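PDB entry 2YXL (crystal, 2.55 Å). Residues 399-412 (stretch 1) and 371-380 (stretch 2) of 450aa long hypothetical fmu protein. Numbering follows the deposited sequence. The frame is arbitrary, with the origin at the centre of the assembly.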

# COMPACT_ATOMS: atom_id res chain seq x y z
N LYS A 399 14.06 0.90 17.18
CA LYS A 399 15.06 1.94 17.39
C LYS A 399 14.41 3.25 17.83
O LYS A 399 14.89 3.90 18.76
CB LYS A 399 15.87 2.16 16.11
CG LYS A 399 16.93 3.24 16.17
CD LYS A 399 17.47 3.51 14.78
CE LYS A 399 18.75 4.33 14.80
NZ LYS A 399 19.42 4.29 13.47
N ASN A 400 13.30 3.62 17.18
CA ASN A 400 12.56 4.84 17.51
C ASN A 400 11.86 4.79 18.87
O ASN A 400 11.60 5.84 19.48
CB ASN A 400 11.55 5.18 16.41
CG ASN A 400 12.18 5.93 15.26
OD1 ASN A 400 13.35 6.33 15.30
ND2 ASN A 400 11.39 6.16 14.21
N ILE A 401 11.55 3.59 19.35
CA ILE A 401 10.90 3.41 20.65
C ILE A 401 11.93 3.41 21.79
O ILE A 401 11.69 4.01 22.83
CB ILE A 401 9.98 2.15 20.68
CG1 ILE A 401 8.87 2.26 19.63
CG2 ILE A 401 9.38 1.92 22.08
CD1 ILE A 401 8.06 3.56 19.68
N ARG A 402 13.06 2.74 21.57
CA ARG A 402 14.17 2.75 22.53
C ARG A 402 14.66 4.17 22.79
O ARG A 402 14.99 4.52 23.92
CB ARG A 402 15.33 1.88 22.05
CG ARG A 402 15.13 0.39 22.29
CD ARG A 402 16.44 -0.37 22.13
NE ARG A 402 16.23 -1.81 22.01
CZ ARG A 402 16.01 -2.44 20.86
NH1 ARG A 402 15.82 -3.76 20.85
NH2 ARG A 402 15.97 -1.77 19.71
N TRP A 403 14.69 4.98 21.73
CA TRP A 403 15.01 6.41 21.84
C TRP A 403 13.96 7.14 22.66
O TRP A 403 14.29 7.94 23.53
CB TRP A 403 15.14 7.04 20.45
CG TRP A 403 15.25 8.54 20.49
CD1 TRP A 403 16.39 9.27 20.68
CD2 TRP A 403 14.19 9.49 20.35
NE1 TRP A 403 16.10 10.62 20.67
CE2 TRP A 403 14.76 10.78 20.47
CE3 TRP A 403 12.80 9.38 20.14
CZ2 TRP A 403 13.99 11.95 20.38
CZ3 TRP A 403 12.04 10.54 20.06
CH2 TRP A 403 12.64 11.81 20.18
N PHE A 404 12.69 6.85 22.38
CA PHE A 404 11.56 7.49 23.05
C PHE A 404 11.56 7.19 24.56
O PHE A 404 11.28 8.08 25.36
CB PHE A 404 10.24 7.05 22.42
CG PHE A 404 9.04 7.81 22.90
CD1 PHE A 404 8.23 7.29 23.90
CD2 PHE A 404 8.73 9.06 22.37
CE1 PHE A 404 7.12 8.00 24.35
CE2 PHE A 404 7.62 9.77 22.81
CZ PHE A 404 6.81 9.24 23.81
N LEU A 405 11.88 5.95 24.92
CA LEU A 405 11.94 5.54 26.32
C LEU A 405 13.17 6.09 27.04
O LEU A 405 13.22 6.11 28.27
CB LEU A 405 11.89 4.01 26.44
CG LEU A 405 10.53 3.32 26.62
CD1 LEU A 405 9.60 3.55 25.44
CD2 LEU A 405 10.71 1.83 26.87
N ASN A 406 14.16 6.53 26.27
CA ASN A 406 15.36 7.14 26.81
C ASN A 406 15.21 8.63 27.12
O ASN A 406 15.59 9.08 28.19
CB ASN A 406 16.56 6.89 25.89
CG ASN A 406 17.30 5.60 26.22
OD1 ASN A 406 17.68 5.37 27.37
ND2 ASN A 406 17.51 4.76 25.21
N VAL A 407 14.64 9.37 26.17
CA VAL A 407 14.45 10.82 26.33
C VAL A 407 13.19 11.16 27.13
O VAL A 407 13.22 12.02 28.01
CB VAL A 407 14.52 11.58 24.95
CG1 VAL A 407 13.40 11.15 24.01
CG2 VAL A 407 14.52 13.10 25.16
N HIS A 408 12.09 10.46 26.84
CA HIS A 408 10.89 10.53 27.67
C HIS A 408 10.98 9.39 28.69
O HIS A 408 11.06 8.22 28.30
CB HIS A 408 9.63 10.48 26.81
CG HIS A 408 9.58 11.54 25.75
ND1 HIS A 408 9.09 12.81 25.99
CD2 HIS A 408 9.98 11.53 24.46
CE1 HIS A 408 9.18 13.53 24.89
NE2 HIS A 408 9.72 12.78 23.95
N PRO A 409 10.95 9.71 29.99
CA PRO A 409 10.29 10.69 30.84
C PRO A 409 9.11 11.50 30.28
O PRO A 409 9.30 12.46 29.53
CB PRO A 409 11.48 11.52 31.33
CG PRO A 409 12.53 10.35 31.65
CD PRO A 409 12.07 9.12 30.75
N GLU A 410 7.90 11.07 30.63
CA GLU A 410 7.75 9.82 31.37
C GLU A 410 6.68 8.89 30.81
O GLU A 410 5.52 8.92 31.23
CB GLU A 410 7.55 10.04 32.87
CG GLU A 410 8.40 9.11 33.75
CD GLU A 410 8.66 7.75 33.10
OE1 GLU A 410 9.80 7.52 32.63
OE2 GLU A 410 7.73 6.91 33.06
N PHE A 411 7.11 8.06 29.86
CA PHE A 411 6.27 7.00 29.31
C PHE A 411 6.84 5.64 29.67
O PHE A 411 8.02 5.52 30.01
CB PHE A 411 6.18 7.13 27.79
CG PHE A 411 5.25 8.22 27.32
CD1 PHE A 411 5.66 9.55 27.29
CD2 PHE A 411 3.96 7.91 26.91
CE1 PHE A 411 4.80 10.55 26.86
CE2 PHE A 411 3.09 8.90 26.48
CZ PHE A 411 3.51 10.22 26.45
N LYS A 412 5.99 4.62 29.62
CA LYS A 412 6.44 3.23 29.71
C LYS A 412 5.67 2.33 28.74
O LYS A 412 4.52 2.62 28.39
CB LYS A 412 6.40 2.71 31.16
CG LYS A 412 5.06 2.79 31.86
CD LYS A 412 4.35 1.45 31.85
CE LYS A 412 3.31 1.37 32.95
NZ LYS A 412 2.60 0.06 32.92
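Stretch 2 (371-380) LLESAARLVK

Stretch 2 continues a helix that begins earlier in the chain and takes in residues 371-376; V379 and K380 are in a strand. Its helix runs in broadly the same direction as helix 399-407, at a signed crossing angle of -44° and with an axial closest approach of 11.2 Å. In register, F404 faces L372 and H408 faces A376, with CA-CA distances of 7.6 and 7.9 Å.

L372 contributes the largest buried area. Its CA-to-CB bond points toward stretch 1, and its CG lies 3.4 Å from CD2 of F404 and its CD2 lies 3.6 Å from the backbone O of N400; I401 reaches the same leucine more loosely, CD1 to CD2 at 4.4 Å.

One turn on, A376 lies among three aromatic rings. Its CB sits over one face of the H408 imidazole, 3.8 Å from the ring centroid in a CH-pi contact, while CZ of F404 and CE1 of F411 each approach that methyl to 3.6 Å.

F411, beyond the helix end and in extended conformation, also reaches V379, its CZ meeting CG2 at 3.7 Å. No hydrogen bond is found across the stretches; the contact consists mainly of apolar side-chain packing and the CH-pi contact of A376 with H408.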

# COMPACT_ATOMS: atom_id res chain seq x y z
N LEU A 371 7.60 13.74 15.32
CA LEU A 371 6.16 13.55 15.50
C LEU A 371 5.90 12.85 16.83
O LEU A 371 4.93 13.16 17.53
CB LEU A 371 5.56 12.74 14.34
CG LEU A 371 5.52 13.38 12.95
CD1 LEU A 371 5.12 12.34 11.91
CD2 LEU A 371 4.59 14.58 12.89
N LEU A 372 6.80 11.93 17.19
CA LEU A 372 6.74 11.18 18.44
C LEU A 372 6.89 12.10 19.65
O LEU A 372 6.20 11.93 20.66
CB LEU A 372 7.82 10.10 18.45
CG LEU A 372 7.63 8.76 19.16
CD1 LEU A 372 6.22 8.21 19.02
CD2 LEU A 372 8.66 7.76 18.63
N GLU A 373 7.80 13.08 19.54
CA GLU A 373 7.98 14.10 20.58
C GLU A 373 6.76 15.02 20.65
O GLU A 373 6.37 15.46 21.74
CB GLU A 373 9.25 14.92 20.32
CG GLU A 373 9.69 15.78 21.51
CD GLU A 373 10.73 16.84 21.15
OE1 GLU A 373 11.48 16.64 20.17
OE2 GLU A 373 10.80 17.87 21.86
N SER A 374 6.18 15.30 19.49
CA SER A 374 4.94 16.08 19.42
C SER A 374 3.76 15.30 20.01
O SER A 374 2.88 15.89 20.64
CB SER A 374 4.65 16.48 17.97
OG SER A 374 3.54 17.43 17.90
N ALA A 375 3.76 13.98 19.81
CA ALA A 375 2.74 13.10 20.37
C ALA A 375 2.82 13.04 21.90
O ALA A 375 1.81 13.18 22.58
CB ALA A 375 2.84 11.70 19.77
N ALA A 376 4.04 12.85 22.41
CA ALA A 376 4.29 12.73 23.85
C ALA A 376 3.66 13.86 24.64
O ALA A 376 3.01 13.63 25.66
CB ALA A 376 5.79 12.69 24.12
N ARG A 377 3.84 15.08 24.14
CA ARG A 377 3.39 16.29 24.84
C ARG A 377 1.88 16.51 24.75
O ARG A 377 1.33 17.35 25.47
CB ARG A 377 4.17 17.51 24.33
CG ARG A 377 5.64 17.52 24.77
CD ARG A 377 6.54 18.30 23.82
NE ARG A 377 6.31 19.75 23.86
CZ ARG A 377 6.05 20.50 22.78
NH1 ARG A 377 6.02 19.95 21.57
NH2 ARG A 377 5.85 21.80 22.92
N LEU A 378 1.20 15.74 23.89
CA LEU A 378 -0.25 15.81 23.76
C LEU A 378 -0.99 14.89 24.74
O LEU A 378 -2.16 15.12 25.06
CB LEU A 378 -0.69 15.47 22.33
CG LEU A 378 -0.40 16.46 21.20
CD1 LEU A 378 -0.67 15.80 19.86
CD2 LEU A 378 -1.24 17.73 21.33
N VAL A 379 -0.29 13.87 25.23
CA VAL A 379 -0.87 12.84 26.09
C VAL A 379 -1.09 13.34 27.52
O VAL A 379 -0.20 13.94 28.12
CB VAL A 379 0.01 11.56 26.12
CG1 VAL A 379 -0.71 10.42 26.81
CG2 VAL A 379 0.42 11.15 24.72
N LYS A 380 -2.29 13.08 28.05
CA LYS A 380 -2.61 13.33 29.45
C LYS A 380 -1.83 12.37 30.36
O LYS A 380 -1.45 11.29 29.91
CB LYS A 380 -4.11 13.15 29.70
CG LYS A 380 -5.00 14.17 29.01
CD LYS A 380 -6.47 13.89 29.30
CE LYS A 380 -7.37 14.85 28.54
NZ LYS A 380 -8.81 14.65 28.90